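Local structure of BAG family molecular chaperone regulator 4 (Arabidopsis thaliana, 4HWH) at residues A5-N8 / A9-E13; V80-L83 / K84-S88. The protein probably acts as a co-chaperone that binds the ATPase domain of HSP70 chaperones through its BAG domain, regulating programmed cell death and stress responses. All coordinates share one frame; numbering follows the deposited sequence.

Contact 1: A5-N8 / A9-E13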
loop_
_atom_site.group_PDB
_atom_site.type_symbol
_atom_site.label_atom_id
_atom_site.label_comp_id
_atom_site.label_asym_id
_atom_site.label_seq_id
_atom_site.Cartn_x
_atom_site.Cartn_y
_atom_site.Cartn_z
ATOM N N ALA A 5 -6.814 -14.974 -10.069
ATOM C CA ALA A 5 -7.336 -13.711 -10.572
ATOM C C ALA A 5 -7.499 -12.704 -9.438
ATOM O O ALA A 5 -7.170 -11.528 -9.587
ATOM C CB ALA A 5 -8.662 -13.931 -11.279
ATOM N N ALA A 6 -8.003 -13.179 -8.303
ATOM C CA ALA A 6 -8.244 -12.319 -7.152
ATOM C C ALA A 6 -6.946 -11.717 -6.617
ATOM O O ALA A 6 -6.898 -10.539 -6.274
ATOM C CB ALA A 6 -8.969 -13.089 -6.056
ATOM N N VAL A 7 -5.898 -12.530 -6.541
ATOM C CA VAL A 7 -4.606 -12.045 -6.072
ATOM C C VAL A 7 -4.026 -11.052 -7.071
ATOM O O VAL A 7 -3.500 -10.008 -6.690
ATOM C CB VAL A 7 -3.608 -13.195 -5.839
ATOM C CG1 VAL A 7 -2.268 -12.643 -5.378
ATOM C CG2 VAL A 7 -4.158 -14.172 -4.815
ATOM N N ASN A 8 -4.131 -11.382 -8.353
ATOM C CA ASN A 8 -3.682 -10.486 -9.412
ATOM C C ASN A 8 -4.398 -9.144 -9.345
ATOM O O ASN A 8 -3.795 -8.096 -9.574
ATOM C CB ASN A 8 -3.901 -11.124 -10.786
ATOM C CG ASN A 8 -3.013 -12.330 -11.017
ATOM O OD1 ASN A 8 -2.011 -12.518 -10.328
ATOM N ND2 ASN A 8 -3.377 -13.155 -11.993
ATOM N N ALA A 9 -5.689 -9.185 -9.029
ATOM C CA ALA A 9 -6.484 -7.971 -8.878
ATOM C C ALA A 9 -5.937 -7.102 -7.754
ATOM O O ALA A 9 -5.838 -5.884 -7.885
ATOM C CB ALA A 9 -7.941 -8.317 -8.619
ATOM N N VAL A 10 -5.591 -7.732 -6.638
ATOM C CA VAL A 10 -5.008 -7.000 -5.525
ATOM C C VAL A 10 -3.655 -6.419 -5.920
ATOM O O VAL A 10 -3.365 -5.254 -5.643
ATOM C CB VAL A 10 -4.836 -7.892 -4.290
ATOM C CG1 VAL A 10 -3.955 -7.198 -3.263
ATOM C CG2 VAL A 10 -6.191 -8.223 -3.699
ATOM N N THR A 11 -2.834 -7.234 -6.574
ATOM C CA THR A 11 -1.509 -6.801 -7.007
ATOM C C THR A 11 -1.589 -5.527 -7.842
ATOM O O THR A 11 -0.794 -4.605 -7.663
ATOM C CB THR A 11 -0.786 -7.904 -7.805
ATOM O OG1 THR A 11 -0.479 -8.996 -6.931
ATOM C CG2 THR A 11 0.502 -7.374 -8.408
ATOM N N GLY A 12 -2.557 -5.478 -8.749
ATOM C CA GLY A 12 -2.744 -4.312 -9.592
ATOM C C GLY A 12 -3.063 -3.076 -8.771
ATOM O O GLY A 12 -2.618 -1.971 -9.086
ATOM N N GLU A 13 -3.834 -3.265 -7.708
ATOM C CA GLU A 13 -4.219 -2.145 -6.865
ATOM C C GLU A 13 -3.044 -1.708 -5.997
ATOM O O GLU A 13 -2.813 -0.517 -5.794
ATOM C CB GLU A 13 -5.419 -2.513 -5.996
ATOM C CG GLU A 13 -6.136 -1.305 -5.444
ATOM C CD GLU A 13 -6.539 -0.339 -6.540
ATOM O OE1 GLU A 13 -6.922 -0.807 -7.635
ATOM O OE2 GLU A 13 -6.470 0.885 -6.306
#

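Contact 2: V80-L83 / K84-S88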
loop_
_atom_site.group_PDB
_atom_site.type_symbol
_atom_site.label_atom_id
_atom_site.label_comp_id
_atom_site.label_asym_id
_atom_site.label_seq_id
_atom_site.Cartn_x
_atom_site.Cartn_y
_atom_site.Cartn_z
ATOM N N VAL A 80 4.892 4.402 4.515
ATOM C CA VAL A 80 3.911 5.459 4.758
ATOM C C VAL A 80 4.031 6.006 6.179
ATOM O O VAL A 80 4.010 7.221 6.386
ATOM C CB VAL A 80 2.470 4.979 4.489
ATOM C CG1 VAL A 80 1.458 6.014 4.976
ATOM C CG2 VAL A 80 2.280 4.702 2.995
ATOM N N ASP A 81 4.160 5.110 7.153
ATOM C CA ASP A 81 4.362 5.519 8.542
ATOM C C ASP A 81 5.548 6.470 8.648
ATOM O O ASP A 81 5.478 7.502 9.317
ATOM C CB ASP A 81 4.615 4.303 9.437
ATOM C CG ASP A 81 3.387 3.442 9.610
ATOM O OD1 ASP A 81 2.267 3.977 9.492
ATOM O OD2 ASP A 81 3.544 2.230 9.872
ATOM N N LYS A 82 6.639 6.108 7.980
ATOM C CA LYS A 82 7.865 6.895 8.026
ATOM C C LYS A 82 7.640 8.289 7.455
ATOM O O LYS A 82 8.065 9.279 8.041
ATOM C CB LYS A 82 8.993 6.186 7.273
ATOM C CG LYS A 82 9.677 5.074 8.061
ATOM C CD LYS A 82 8.683 4.314 8.924
ATOM C CE LYS A 82 9.203 2.947 9.330
ATOM N NZ LYS A 82 8.141 2.161 10.021
ATOM N N LEU A 83 6.972 8.361 6.308
ATOM C CA LEU A 83 6.626 9.643 5.710
ATOM C C LEU A 83 5.775 10.488 6.647
ATOM O O LEU A 83 6.042 11.671 6.848
ATOM C CB LEU A 83 5.867 9.439 4.402
ATOM C CG LEU A 83 6.693 9.131 3.161
ATOM C CD1 LEU A 83 5.797 9.160 1.934
ATOM C CD2 LEU A 83 7.820 10.139 3.032
ATOM N N LYS A 84 4.731 9.880 7.200
ATOM C CA LYS A 84 3.840 10.595 8.099
ATOM C C LYS A 84 4.624 11.130 9.290
ATOM O O LYS A 84 4.485 12.293 9.669
ATOM C CB LYS A 84 2.699 9.692 8.571
ATOM C CG LYS A 84 1.640 10.429 9.377
ATOM C CD LYS A 84 0.481 9.524 9.751
ATOM C CE LYS A 84 -0.568 10.293 10.532
ATOM N NZ LYS A 84 -1.731 9.436 10.885
ATOM N N ALA A 85 5.461 10.277 9.870
ATOM C CA ALA A 85 6.289 10.676 11.002
ATOM C C ALA A 85 7.209 11.834 10.620
ATOM O O ALA A 85 7.350 12.798 11.371
ATOM C CB ALA A 85 7.094 9.498 11.511
ATOM N N ARG A 86 7.828 11.736 9.447
ATOM C CA ARG A 86 8.706 12.792 8.949
ATOM C C ARG A 86 7.993 14.136 8.851
ATOM O O ARG A 86 8.602 15.187 9.048
ATOM C CB ARG A 86 9.284 12.419 7.580
ATOM C CG ARG A 86 10.716 11.898 7.609
ATOM C CD ARG A 86 10.788 10.414 7.939
ATOM N NE ARG A 86 10.407 10.123 9.318
ATOM C CZ ARG A 86 10.493 8.918 9.876
ATOM N NH1 ARG A 86 10.948 7.891 9.172
ATOM N NH2 ARG A 86 10.125 8.741 11.137
ATOM N N CYS A 87 6.702 14.097 8.541
ATOM C CA CYS A 87 5.921 15.315 8.351
ATOM C C CYS A 87 5.175 15.724 9.615
ATOM O O CYS A 87 4.453 16.720 9.621
ATOM C CB CYS A 87 4.938 15.139 7.196
ATOM S SG CYS A 87 5.738 14.801 5.617
ATOM N N SER A 88 5.346 14.950 10.680
ATOM C CA SER A 88 4.744 15.289 11.962
ATOM C C SER A 88 5.684 16.199 12.741
ATOM O O SER A 88 6.822 16.428 12.326
ATOM C CB SER A 88 4.440 14.028 12.772
ATOM O OG SER A 88 5.629 13.445 13.280
ATOM O OXT SER A 88 5.325 16.721 13.796
#

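Contact 1: A5-N8 / A9-E13
Ala9 and Asn8 bury the most surface here, on two turns of helix 3-29 in the three-helix bundle of the BAG domain. The contact is local, between residues three to four apart. Ala9 N donates to Ala5 O at 2.8 Å, with the N-H pointing at the oxygen at 149°. The Ala9 methyl group lies against the carbonyls of the preceding turn, its CB 3.4 Å from both Ala5 O and Ala6 O. Asn8 takes part mainly through its backbone. Its O accepts a hydrogen bond from Gly12 N at 3.0 Å, one turn further along the helix.

Val7 and Val10 are buried and face the rest of the bundle. Val10 touches Gln49, Lys52 and Leu53 of helix 36-54, and Val7 touches Gln65 of helix 63-86 and Ile56 in the loop after helix 36-54. Val10 N binds Ala6 O, and Val10 CG2 comes to 3.5 Å of that same oxygen. It gets there because CG2 lies beside the backbone N, while CG1 is anti to it (chi1 168°).

Thr11 is partly exposed and faces helix 63-86. A weak hydrogen bond joins its OG1 to Glu69, and its side chain also meets Gln65 and Arg72. Val7 O lies in reach of the same hydroxyl, so the acceptor of its proton is not settled. The backbone bond is clearer: Thr11 N meets Val7 O at 2.9 Å, with an N-H...O angle of 164°.

Contact 2: V80-L83 / K84-S88
Arg86 folds back against the backbone carbonyl of Lys82 on the last turn of helix 63-86, the C-terminal helix of the BAG domain. The chain of Arg86 bends at chi2 (83°) and again at chi3 (-69°). The two bends carry its guanidinium group back to the Lys82 carbonyl, which lies over one face of the group. Arg86 NE is 2.8 Å from Lys82 O, but the angle is too poor for a hydrogen bond. The oxygen accepts instead from the backbone: Arg86 N donates to Lys82 O at 2.8 Å. Arg86 NH1 rests against the aliphatic part of Lys82, 3.2 Å from Lys82 CB. The two side chains run side by side and point the same way.

Behind this pair, Lys84 N meets Val80 O in a nearly straight bond of 170°. One residue on, Ala85 N donates to Asp81 O. At the end of the helix, Cys87 N reaches Leu83 O at 3.0 Å with a more bent N-H. Ser88 then turns back: both its N and its OG donate to Ala85 O, the OG at 2.7 Å.

Helices 3-29 and 36-54 cover the inner side. Leu83 packs on Leu24, Glu25 and Phe39, Val80 on Val21 and Phe39, and Cys87 on Val28 and Phe39. Lys84 extends fully from CG onward, and its NZ makes a salt bridge with Asp40.

The chemistry suits a helix C-terminus. The carbonyl oxygens of the last turn carry partial negative charge, which probably favours the positive guanidinium of Arg86. The separation of 6.4 Å between Lys82 NZ and Arg86 NH1 keeps the like charges apart.

Contact 1 and contact 2 sit on opposite sides of the centre of the chain. Their centres are 27 Å apart, and their nearest atoms are about 11 Å apart, so they do not touch. Contact 1 comes first along the chain, near the start of helix 3-29. Contact 2 closes the chain at the end of helix 63-86. Helix 36-54 lies between them in sequence and touches side chains of both. Helices 3-29 and 63-86 also pack on each other at both contacts. The contacts thus lie toward opposite ends of one three-helix bundle, the BAG domain, whose first and last helices run side by side along its length.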